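Local coordinates for LC-Est1C (Uncultured organism, PDB 3WYD), which probably hydrolyses carboxylic ester bonds, as the C-terminal esterase domain, of alpha/beta hydrolase fold, of a metagenome-derived enzyme from leaf-branch compost, at residues G144-I155 with V175-E186; P22-Y31 with A66-K77. One frame throughout, in Å; residues are numbered along the deposited sequence.

Contact 1 of 2, residues G144-I155 with V175-E186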
loop_
_atom_site.group_PDB
_atom_site.type_symbol
_atom_site.label_atom_id
_atom_site.label_comp_id
_atom_site.label_asym_id
_atom_site.label_seq_id
_atom_site.Cartn_x
_atom_site.Cartn_y
_atom_site.Cartn_z
ATOM N N GLY A 144 9.379 6.402 -1.154
ATOM C CA GLY A 144 10.111 5.421 -1.946
ATOM C C GLY A 144 11.546 5.282 -1.487
ATOM O O GLY A 144 11.833 5.476 -0.296
ATOM N N ASN A 145 12.410 4.908 -2.434
ATOM C CA ASN A 145 13.822 4.653 -2.136
ATOM C C ASN A 145 14.580 5.882 -2.567
ATOM O O ASN A 145 14.740 6.145 -3.779
ATOM C CB ASN A 145 14.313 3.484 -2.978
ATOM C CG ASN A 145 15.841 3.335 -2.912
ATOM O OD1 ASN A 145 16.483 3.854 -1.998
ATOM N ND2 ASN A 145 16.417 2.778 -3.968
ATOM N N PRO A 146 15.028 6.665 -1.601
ATOM C CA PRO A 146 15.705 7.910 -2.025
ATOM C C PRO A 146 16.953 7.673 -2.891
ATOM O O PRO A 146 17.336 8.534 -3.704
ATOM C CB PRO A 146 16.017 8.630 -0.705
ATOM C CG PRO A 146 15.883 7.552 0.386
ATOM C CD PRO A 146 14.844 6.576 -0.140
ATOM N N LEU A 147 17.593 6.521 -2.723
ATOM C CA LEU A 147 18.756 6.189 -3.562
ATOM C C LEU A 147 18.477 5.991 -5.046
ATOM O O LEU A 147 19.408 5.987 -5.857
ATOM C CB LEU A 147 19.539 5.003 -2.958
ATOM C CG LEU A 147 20.102 5.275 -1.553
ATOM C CD1 LEU A 147 20.685 3.992 -0.858
ATOM C CD2 LEU A 147 21.159 6.430 -1.544
ATOM N N GLY A 148 17.207 5.896 -5.433
ATOM C CA GLY A 148 16.835 5.787 -6.836
ATOM C C GLY A 148 16.542 7.114 -7.522
ATOM O O GLY A 148 16.196 7.153 -8.695
ATOM N N MET A 149 16.610 8.206 -6.779
ATOM C CA MET A 149 16.263 9.498 -7.361
ATOM C C MET A 149 17.268 9.926 -8.451
ATOM O O MET A 149 16.904 10.638 -9.413
ATOM C CB MET A 149 16.109 10.549 -6.255
ATOM C CG MET A 149 14.898 10.223 -5.288
ATOM S SD MET A 149 13.304 10.304 -6.051
ATOM C CE MET A 149 13.182 12.061 -6.320
ATOM N N ALA A 150 18.533 9.476 -8.381
ATOM C CA ALA A 150 19.463 9.847 -9.430
ATOM C C ALA A 150 19.049 9.336 -10.842
ATOM O O ALA A 150 19.231 10.028 -11.859
ATOM C CB ALA A 150 20.875 9.293 -9.067
ATOM N N ASN A 151 18.371 8.177 -10.821
ATOM C CA ASN A 151 17.863 7.466 -12.007
ATOM C C ASN A 151 16.859 8.306 -12.788
ATOM O O ASN A 151 16.725 8.135 -14.004
ATOM C CB ASN A 151 17.100 6.156 -11.601
ATOM C CG ASN A 151 18.026 5.030 -11.188
ATOM O OD1 ASN A 151 19.227 5.231 -11.026
ATOM N ND2 ASN A 151 17.463 3.831 -11.003
ATOM N N ILE A 152 16.161 9.183 -12.070
ATOM C CA ILE A 152 15.030 9.947 -12.633
ATOM C C ILE A 152 15.260 11.455 -12.478
ATOM O O ILE A 152 14.322 12.250 -12.548
ATOM C CB ILE A 152 13.652 9.525 -11.996
ATOM C CG1 ILE A 152 13.686 9.675 -10.471
ATOM C CG2 ILE A 152 13.341 8.091 -12.379
ATOM C CD1 ILE A 152 12.279 9.460 -9.818
ATOM N N ALA A 153 16.519 11.858 -12.301
ATOM C CA ALA A 153 16.824 13.283 -12.135
ATOM C C ALA A 153 16.504 14.133 -13.354
ATOM O O ALA A 153 16.355 15.340 -13.232
ATOM C CB ALA A 153 18.290 13.463 -11.719
ATOM N N HIS A 154 16.423 13.503 -14.535
ATOM C CA HIS A 154 16.009 14.213 -15.723
ATOM C C HIS A 154 14.501 14.369 -15.874
ATOM O O HIS A 154 14.047 14.979 -16.836
ATOM C CB HIS A 154 16.532 13.438 -16.938
ATOM C CG HIS A 154 15.984 12.051 -17.036
ATOM N ND1 HIS A 154 16.337 11.049 -16.157
ATOM C CD2 HIS A 154 15.069 11.512 -17.880
ATOM C CE1 HIS A 154 15.672 9.947 -16.462
ATOM N NE2 HIS A 154 14.900 10.202 -17.508
ATOM N N ILE A 155 13.729 13.799 -14.945
ATOM C CA ILE A 155 12.260 13.876 -15.017
ATOM C C ILE A 155 11.744 14.907 -14.012
ATOM O O ILE A 155 11.920 14.723 -12.807
ATOM C CB ILE A 155 11.621 12.512 -14.698
ATOM C CG1 ILE A 155 12.240 11.428 -15.621
ATOM C CG2 ILE A 155 10.088 12.585 -14.878
ATOM C CD1 ILE A 155 11.711 10.041 -15.306
ATOM N N VAL A 175 12.370 13.104 2.322
ATOM C CA VAL A 175 13.657 12.478 2.016
ATOM C C VAL A 175 13.858 12.303 0.510
ATOM O O VAL A 175 14.987 12.347 0.016
ATOM C CB VAL A 175 13.890 11.177 2.764
ATOM C CG1 VAL A 175 13.973 11.457 4.290
ATOM C CG2 VAL A 175 12.841 10.130 2.417
ATOM N N MET A 176 12.759 12.125 -0.231
ATOM C CA MET A 176 12.857 11.961 -1.672
ATOM C C MET A 176 13.173 13.286 -2.361
ATOM O O MET A 176 14.016 13.349 -3.214
ATOM C CB MET A 176 11.526 11.444 -2.216
ATOM C CG MET A 176 11.090 10.094 -1.695
ATOM S SD MET A 176 12.192 8.720 -2.151
ATOM C CE MET A 176 11.460 8.279 -3.723
ATOM N N VAL A 177 12.529 14.353 -1.904
ATOM C CA VAL A 177 12.801 15.704 -2.406
ATOM C C VAL A 177 14.262 16.074 -2.104
ATOM O O VAL A 177 14.938 16.622 -2.978
ATOM C CB VAL A 177 11.839 16.724 -1.777
ATOM C CG1 VAL A 177 12.200 18.158 -2.215
ATOM C CG2 VAL A 177 10.410 16.433 -2.194
ATOM N N GLU A 178 14.732 15.799 -0.886
ATOM C CA GLU A 178 16.134 16.099 -0.509
ATOM C C GLU A 178 17.095 15.376 -1.442
ATOM O O GLU A 178 18.051 15.993 -1.985
ATOM C CB GLU A 178 16.337 15.682 0.951
ATOM C CG GLU A 178 17.700 15.834 1.535
ATOM C CD GLU A 178 17.660 15.511 3.016
ATOM O OE1 GLU A 178 17.425 14.323 3.369
ATOM O OE2 GLU A 178 17.655 16.468 3.812
ATOM N N ALA A 179 16.837 14.082 -1.700
ATOM C CA ALA A 179 17.709 13.330 -2.579
ATOM C C ALA A 179 17.630 13.868 -4.013
ATOM O O ALA A 179 18.633 13.960 -4.730
ATOM C CB ALA A 179 17.367 11.793 -2.539
ATOM N N ALA A 180 16.441 14.213 -4.468
ATOM C CA ALA A 180 16.287 14.735 -5.827
ATOM C C ALA A 180 17.221 15.924 -6.057
ATOM O O ALA A 180 17.791 16.096 -7.154
ATOM C CB ALA A 180 14.815 15.156 -6.052
ATOM N N LYS A 181 17.209 16.826 -5.089
ATOM C CA LYS A 181 17.997 18.055 -5.204
ATOM C C LYS A 181 19.505 17.797 -5.273
ATOM O O LYS A 181 20.252 18.574 -5.911
ATOM C CB LYS A 181 17.653 18.999 -4.064
ATOM C CG LYS A 181 16.242 19.578 -4.206
ATOM C CD LYS A 181 15.924 20.508 -3.038
ATOM C CE LYS A 181 14.676 21.340 -3.342
ATOM N NZ LYS A 181 15.017 22.645 -4.023
ATOM N N LYS A 182 19.947 16.684 -4.671
ATOM C CA LYS A 182 21.357 16.296 -4.730
ATOM C C LYS A 182 21.794 15.788 -6.103
ATOM O O LYS A 182 22.995 15.589 -6.338
ATOM C CB LYS A 182 21.677 15.269 -3.637
ATOM C CG LYS A 182 21.431 15.776 -2.234
ATOM C CD LYS A 182 21.772 14.663 -1.224
ATOM C CE LYS A 182 21.573 15.196 0.164
ATOM N NZ LYS A 182 21.864 14.110 1.164
ATOM N N HIS A 183 20.854 15.690 -7.040
ATOM C CA HIS A 183 21.188 15.280 -8.391
ATOM C C HIS A 183 20.683 16.271 -9.434
ATOM O O HIS A 183 20.688 15.963 -10.614
ATOM C CB HIS A 183 20.552 13.903 -8.656
ATOM C CG HIS A 183 21.192 12.838 -7.855
ATOM N ND1 HIS A 183 22.484 12.424 -8.103
ATOM C CD2 HIS A 183 20.820 12.273 -6.683
ATOM C CE1 HIS A 183 22.858 11.596 -7.139
ATOM N NE2 HIS A 183 21.850 11.458 -6.291
ATOM N N GLY A 184 20.291 17.478 -9.007
ATOM C CA GLY A 184 19.930 18.545 -9.940
ATOM C C GLY A 184 18.585 18.343 -10.598
ATOM O O GLY A 184 18.296 18.977 -11.623
ATOM N N THR A 185 17.680 17.658 -9.892
ATOM C CA THR A 185 16.338 17.421 -10.461
ATOM C C THR A 185 15.571 18.739 -10.499
ATOM O O THR A 185 15.600 19.506 -9.534
ATOM C CB THR A 185 15.570 16.448 -9.545
ATOM O OG1 THR A 185 16.383 15.291 -9.319
ATOM C CG2 THR A 185 14.279 15.986 -10.131
ATOM N N GLU A 186 14.736 18.910 -11.528
ATOM C CA GLU A 186 13.750 19.982 -11.489
ATOM C C GLU A 186 12.564 19.506 -10.662
ATOM O O GLU A 186 11.852 18.591 -11.062
ATOM C CB GLU A 186 13.305 20.370 -12.903
ATOM C CG GLU A 186 12.301 21.531 -12.859
ATOM C CD GLU A 186 11.648 21.858 -14.174
ATOM O OE1 GLU A 186 12.025 21.310 -15.241
ATOM O OE2 GLU A 186 10.751 22.732 -14.063
HETATM O O HOH W 1 15.045 12.695 -9.073
HETATM O O HOH W 2 14.264 17.105 -13.689
HETATM O O HOH W 3 18.328 17.150 -14.425
#
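M149 reaches from the loop between strands 136-140 and 157-162 onto helix 171-181. Its CB lies against the CB of A179 and the backbone N of A180. M149 CG lies 4.0 Å from A179 CB and also near the carbonyl O of M176. SD meets the methyl CE of M176 at 3.6 Å, the two thioether chains crossing at about a right angle. Bends at chi2 and chi3 (-66° and -69°) turn the tip toward the helix, where M149 CE rests 3.5 Å from A180 CB and equally near M176 O. M176 is bent likewise, which lets its SD lie 3.5 Å from P146 N while CE tucks against the backbone of G144. Further along, the A150 methyl sits almost squarely over the H183 ring, a CH-pi contact with CB 3.5 Å from the centroid. No direct hydrogen bond joins the segments; water does so instead, one molecule donating to both M149 O and T185 OG1, another linking A153 O to E186 N. T185 OG1 donates to A180 O (2.7 Å), an oxygen that also accepts T185 N in the Schellman motif ending the helix, with G184 as its C-prime residue. M149 and M176 also touch W124 of helix 118-129, M149 and T185 reach Q157 of strand 157-162, and A180 packs on I187 of strand 187-192.

Contact 2 of 2, residues P22-Y31 with A66-K77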
loop_
_atom_site.group_PDB
_atom_site.type_symbol
_atom_site.label_atom_id
_atom_site.label_comp_id
_atom_site.label_asym_id
_atom_site.label_seq_id
_atom_site.Cartn_x
_atom_site.Cartn_y
_atom_site.Cartn_z
ATOM N N PRO A 22 -7.412 -5.012 -15.860
ATOM C CA PRO A 22 -8.461 -4.055 -16.228
ATOM C C PRO A 22 -8.077 -2.620 -15.889
ATOM O O PRO A 22 -7.183 -2.369 -15.070
ATOM C CB PRO A 22 -9.672 -4.516 -15.411
ATOM C CG PRO A 22 -9.107 -5.206 -14.249
ATOM C CD PRO A 22 -7.787 -5.807 -14.679
ATOM N N TYR A 23 -8.539 -1.700 -16.709
ATOM C CA TYR A 23 -8.279 -0.305 -16.452
ATOM C C TYR A 23 -9.442 0.519 -16.939
ATOM O O TYR A 23 -10.312 -0.003 -17.671
ATOM C CB TYR A 23 -6.952 0.146 -17.077
ATOM C CG TYR A 23 -6.881 0.039 -18.577
ATOM C CD1 TYR A 23 -6.516 -1.157 -19.179
ATOM C CD2 TYR A 23 -7.057 1.133 -19.366
ATOM C CE1 TYR A 23 -6.310 -1.237 -20.567
ATOM C CE2 TYR A 23 -6.894 1.073 -20.727
ATOM C CZ TYR A 23 -6.515 -0.122 -21.314
ATOM O OH TYR A 23 -6.386 -0.173 -22.685
ATOM N N ARG A 24 -9.531 1.763 -16.492
ATOM C CA ARG A 24 -10.517 2.712 -16.982
ATOM C C ARG A 24 -9.821 3.760 -17.812
ATOM O O ARG A 24 -8.661 4.101 -17.563
ATOM C CB ARG A 24 -11.278 3.396 -15.833
ATOM C CG ARG A 24 -12.195 2.456 -15.071
ATOM C CD ARG A 24 -13.535 2.279 -15.811
ATOM N NE ARG A 24 -14.172 3.516 -16.290
ATOM C CZ ARG A 24 -15.018 4.271 -15.592
ATOM N NH1 ARG A 24 -15.313 3.987 -14.329
ATOM N NH2 ARG A 24 -15.604 5.321 -16.154
ATOM N N LEU A 25 -10.520 4.276 -18.798
ATOM C CA LEU A 25 -9.976 5.246 -19.703
ATOM C C LEU A 25 -10.882 6.477 -19.772
ATOM O O LEU A 25 -12.121 6.349 -19.821
ATOM C CB LEU A 25 -9.827 4.595 -21.072
ATOM C CG LEU A 25 -8.802 5.120 -22.052
ATOM C CD1 LEU A 25 -7.366 5.051 -21.566
ATOM C CD2 LEU A 25 -8.981 4.237 -23.288
ATOM N N TYR A 26 -10.305 7.671 -19.670
ATOM C CA TYR A 26 -11.010 8.899 -20.047
ATOM C C TYR A 26 -10.453 9.450 -21.332
ATOM O O TYR A 26 -9.250 9.657 -21.455
ATOM C CB TYR A 26 -10.897 9.996 -18.971
ATOM C CG TYR A 26 -11.767 11.201 -19.321
ATOM C CD1 TYR A 26 -13.138 11.166 -19.081
ATOM C CD2 TYR A 26 -11.253 12.275 -20.041
ATOM C CE1 TYR A 26 -13.956 12.227 -19.473
ATOM C CE2 TYR A 26 -12.058 13.324 -20.455
ATOM C CZ TYR A 26 -13.427 13.273 -20.186
ATOM O OH TYR A 26 -14.234 14.316 -20.598
ATOM N N VAL A 27 -11.335 9.761 -22.305
ATOM C CA VAL A 27 -10.924 10.309 -23.616
ATOM C C VAL A 27 -11.642 11.657 -23.843
ATOM O O VAL A 27 -12.889 11.712 -23.805
ATOM C CB VAL A 27 -11.270 9.298 -24.759
ATOM C CG1 VAL A 27 -10.954 9.876 -26.151
ATOM C CG2 VAL A 27 -10.509 8.008 -24.584
ATOM N N PRO A 28 -10.886 12.763 -23.954
ATOM C CA PRO A 28 -11.538 14.075 -24.089
ATOM C C PRO A 28 -12.424 14.171 -25.310
ATOM O O PRO A 28 -12.214 13.466 -26.293
ATOM C CB PRO A 28 -10.380 15.059 -24.242
ATOM C CG PRO A 28 -9.227 14.358 -23.620
ATOM C CD PRO A 28 -9.425 12.905 -23.845
ATOM N N THR A 29 -13.453 14.997 -25.195
ATOM C CA THR A 29 -14.370 15.187 -26.310
ATOM C C THR A 29 -13.648 15.694 -27.552
ATOM O O THR A 29 -14.164 15.548 -28.656
ATOM C CB THR A 29 -15.500 16.180 -25.947
ATOM O OG1 THR A 29 -14.941 17.460 -25.658
ATOM C CG2 THR A 29 -16.305 15.684 -24.766
ATOM N N THR A 30 -12.517 16.366 -27.358
ATOM C CA THR A 30 -11.738 16.996 -28.433
ATOM C C THR A 30 -10.837 16.019 -29.222
ATOM O O THR A 30 -10.253 16.391 -30.262
ATOM C CB THR A 30 -10.844 18.114 -27.865
ATOM O OG1 THR A 30 -10.136 17.610 -26.726
ATOM C CG2 THR A 30 -11.651 19.321 -27.451
ATOM N N TYR A 31 -10.651 14.807 -28.697
ATOM C CA TYR A 31 -9.854 13.785 -29.378
ATOM C C TYR A 31 -10.619 13.198 -30.566
ATOM O O TYR A 31 -11.750 12.739 -30.424
ATOM C CB TYR A 31 -9.413 12.668 -28.411
ATOM C CG TYR A 31 -8.610 11.563 -29.077
ATOM C CD1 TYR A 31 -7.218 11.658 -29.211
ATOM C CD2 TYR A 31 -9.232 10.427 -29.570
ATOM C CE1 TYR A 31 -6.500 10.669 -29.845
ATOM C CE2 TYR A 31 -8.514 9.400 -30.172
ATOM C CZ TYR A 31 -7.131 9.525 -30.304
ATOM O OH TYR A 31 -6.446 8.519 -30.939
ATOM N N ALA A 66 -8.804 16.825 -17.104
ATOM C CA ALA A 66 -8.404 16.117 -18.342
ATOM C C ALA A 66 -9.209 16.596 -19.550
ATOM O O ALA A 66 -8.668 16.751 -20.620
ATOM C CB ALA A 66 -8.565 14.605 -18.196
ATOM N N GLU A 67 -10.516 16.774 -19.370
ATOM C CA GLU A 67 -11.376 17.259 -20.439
ATOM C C GLU A 67 -11.026 18.695 -20.786
ATOM O O GLU A 67 -10.857 19.024 -21.979
ATOM C CB GLU A 67 -12.828 17.162 -19.959
ATOM C CG GLU A 67 -13.843 17.780 -20.945
ATOM C CD GLU A 67 -13.736 17.206 -22.335
ATOM O OE1 GLU A 67 -13.605 15.965 -22.494
ATOM O OE2 GLU A 67 -13.957 17.999 -23.278
ATOM N N ASN A 68 -10.848 19.533 -19.770
ATOM C CA ASN A 68 -10.561 20.954 -20.021
ATOM C C ASN A 68 -9.240 21.132 -20.766
ATOM O O ASN A 68 -9.119 21.982 -21.652
ATOM C CB ASN A 68 -10.576 21.760 -18.726
ATOM C CG ASN A 68 -11.976 21.927 -18.173
ATOM O OD1 ASN A 68 -12.962 21.587 -18.842
ATOM N ND2 ASN A 68 -12.069 22.411 -16.943
ATOM N N ARG A 69 -8.251 20.299 -20.446
ATOM C CA ARG A 69 -6.898 20.544 -20.922
ATOM C C ARG A 69 -6.495 19.545 -22.031
ATOM O O ARG A 69 -5.455 19.727 -22.691
ATOM C CB ARG A 69 -5.914 20.471 -19.755
ATOM C CG ARG A 69 -6.263 21.356 -18.592
ATOM C CD ARG A 69 -5.262 21.156 -17.514
ATOM N NE ARG A 69 -5.638 21.791 -16.243
ATOM C CZ ARG A 69 -4.820 22.548 -15.523
ATOM N NH1 ARG A 69 -3.619 22.908 -15.996
ATOM N NH2 ARG A 69 -5.206 22.966 -14.327
ATOM N N GLY A 70 -7.332 18.545 -22.276
ATOM C CA GLY A 70 -7.144 17.623 -23.397
ATOM C C GLY A 70 -6.169 16.481 -23.163
ATOM O O GLY A 70 -5.373 16.165 -24.019
ATOM N N TYR A 71 -6.309 15.820 -22.025
ATOM C CA TYR A 71 -5.517 14.624 -21.740
ATOM C C TYR A 71 -6.360 13.382 -21.832
ATOM O O TYR A 71 -7.468 13.372 -21.269
ATOM C CB TYR A 71 -5.009 14.666 -20.279
ATOM C CG TYR A 71 -3.910 15.660 -20.014
ATOM C CD1 TYR A 71 -4.161 17.037 -19.894
ATOM C CD2 TYR A 71 -2.583 15.230 -20.003
ATOM C CE1 TYR A 71 -3.116 17.943 -19.698
ATOM C CE2 TYR A 71 -1.546 16.117 -19.818
ATOM C CZ TYR A 71 -1.789 17.456 -19.651
ATOM O OH TYR A 71 -0.771 18.339 -19.408
ATOM N N ILE A 72 -5.834 12.318 -22.436
ATOM C CA ILE A 72 -6.364 10.976 -22.244
ATOM C C ILE A 72 -5.846 10.502 -20.882
ATOM O O ILE A 72 -4.711 10.849 -20.531
ATOM C CB ILE A 72 -5.882 10.013 -23.347
ATOM C CG1 ILE A 72 -6.551 10.439 -24.657
ATOM C CG2 ILE A 72 -6.223 8.602 -23.033
ATOM C CD1 ILE A 72 -6.035 9.705 -25.875
ATOM N N VAL A 73 -6.717 9.920 -20.045
ATOM C CA VAL A 73 -6.296 9.404 -18.714
ATOM C C VAL A 73 -6.520 7.902 -18.690
ATOM O O VAL A 73 -7.597 7.423 -19.069
ATOM C CB VAL A 73 -7.125 10.036 -17.567
ATOM C CG1 VAL A 73 -6.608 9.530 -16.193
ATOM C CG2 VAL A 73 -7.077 11.573 -17.636
ATOM N N ALA A 74 -5.531 7.137 -18.245
ATOM C CA ALA A 74 -5.729 5.725 -17.952
ATOM C C ALA A 74 -5.522 5.444 -16.488
ATOM O O ALA A 74 -4.517 5.877 -15.891
ATOM C CB ALA A 74 -4.774 4.824 -18.811
ATOM N N CYS A 75 -6.435 4.685 -15.914
ATOM C CA CYS A 75 -6.390 4.350 -14.475
ATOM C C CYS A 75 -6.305 2.851 -14.315
ATOM O O CYS A 75 -7.341 2.148 -14.426
ATOM C CB CYS A 75 -7.683 4.855 -13.835
ATOM S SG CYS A 75 -7.833 6.647 -13.939
ATOM N N PRO A 76 -5.086 2.297 -14.209
ATOM C CA PRO A 76 -4.938 0.848 -14.008
ATOM C C PRO A 76 -5.518 0.354 -12.663
ATOM O O PRO A 76 -5.611 1.093 -11.671
ATOM C CB PRO A 76 -3.430 0.628 -13.981
ATOM C CG PRO A 76 -2.826 1.864 -14.483
ATOM C CD PRO A 76 -3.795 3.001 -14.295
ATOM N N LYS A 77 -5.890 -0.917 -12.632
ATOM C CA LYS A 77 -6.233 -1.545 -11.372
ATOM C C LYS A 77 -4.982 -1.928 -10.603
ATOM O O LYS A 77 -4.065 -2.517 -11.160
ATOM C CB LYS A 77 -7.113 -2.765 -11.586
ATOM C CG LYS A 77 -7.562 -3.386 -10.261
ATOM C CD LYS A 77 -8.499 -4.573 -10.449
ATOM C CE LYS A 77 -8.740 -5.278 -9.118
ATOM N NZ LYS A 77 -9.510 -4.462 -8.130
#
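Strand 23-26 runs antiparallel to strand 72-76, their axes 4.6 Å apart at closest and 167° between directions, with R24-C75 and Y26-V73 as the hydrogen-bonded pairs; K77 N to P22 O continues the pairing. L25 places CD1 3.8 Å from A74 CB, on the face where Y23 and L25 also meet helix 88-103. On the other face Y26 packs its CB on V73 CB. With CG anti to the backbone N (chi1 -174°), the Y26 ring extends to the end of helix 57-69, where its OH donates to E67 OE1 (2.6 Å) on the anti side of a carboxylate turned 78° from the ring. T29 N donates to the syn lone pair of the same E67 oxygen (2.9 Å), and T29 OG1 binds E67 OE2 at 2.6 Å. Three bonds thus fix the carboxylate's rotation and probably favour its charged form. P28 sets its CG 3.1 Å from Y71 O, a buried carbonyl with no hydrogen-bonding partner in the model. At the end of turn P28-Y31, I72 CD1 lies over one face of the Y31 ring, whose OH bonds to K105 N. One antiparallel edge strand, here 23-26, beside an otherwise parallel sheet is in keeping with the alpha/beta hydrolase fold.

From the N terminus, strand 23-26 begins at the sheet margin; the chain then passes through strand 37-43 and helix 57-69 before contact 2 closes this loop by laying strand 72-76 between the first two strands. The chain continues through strands 110-116 and 136-140 before contact 1 opens. That contact closes a shorter loop, carrying strand 157-162 and the start of helix 171-181, and ties the loop after strand 136-140 to the approach to the last strand, 187-192. The two loops follow in series, neither enclosing nor crossing the other. They lie on opposite sides of the chain's centre, their own centres 28 Å apart, toward the two margins of one mixed sheet.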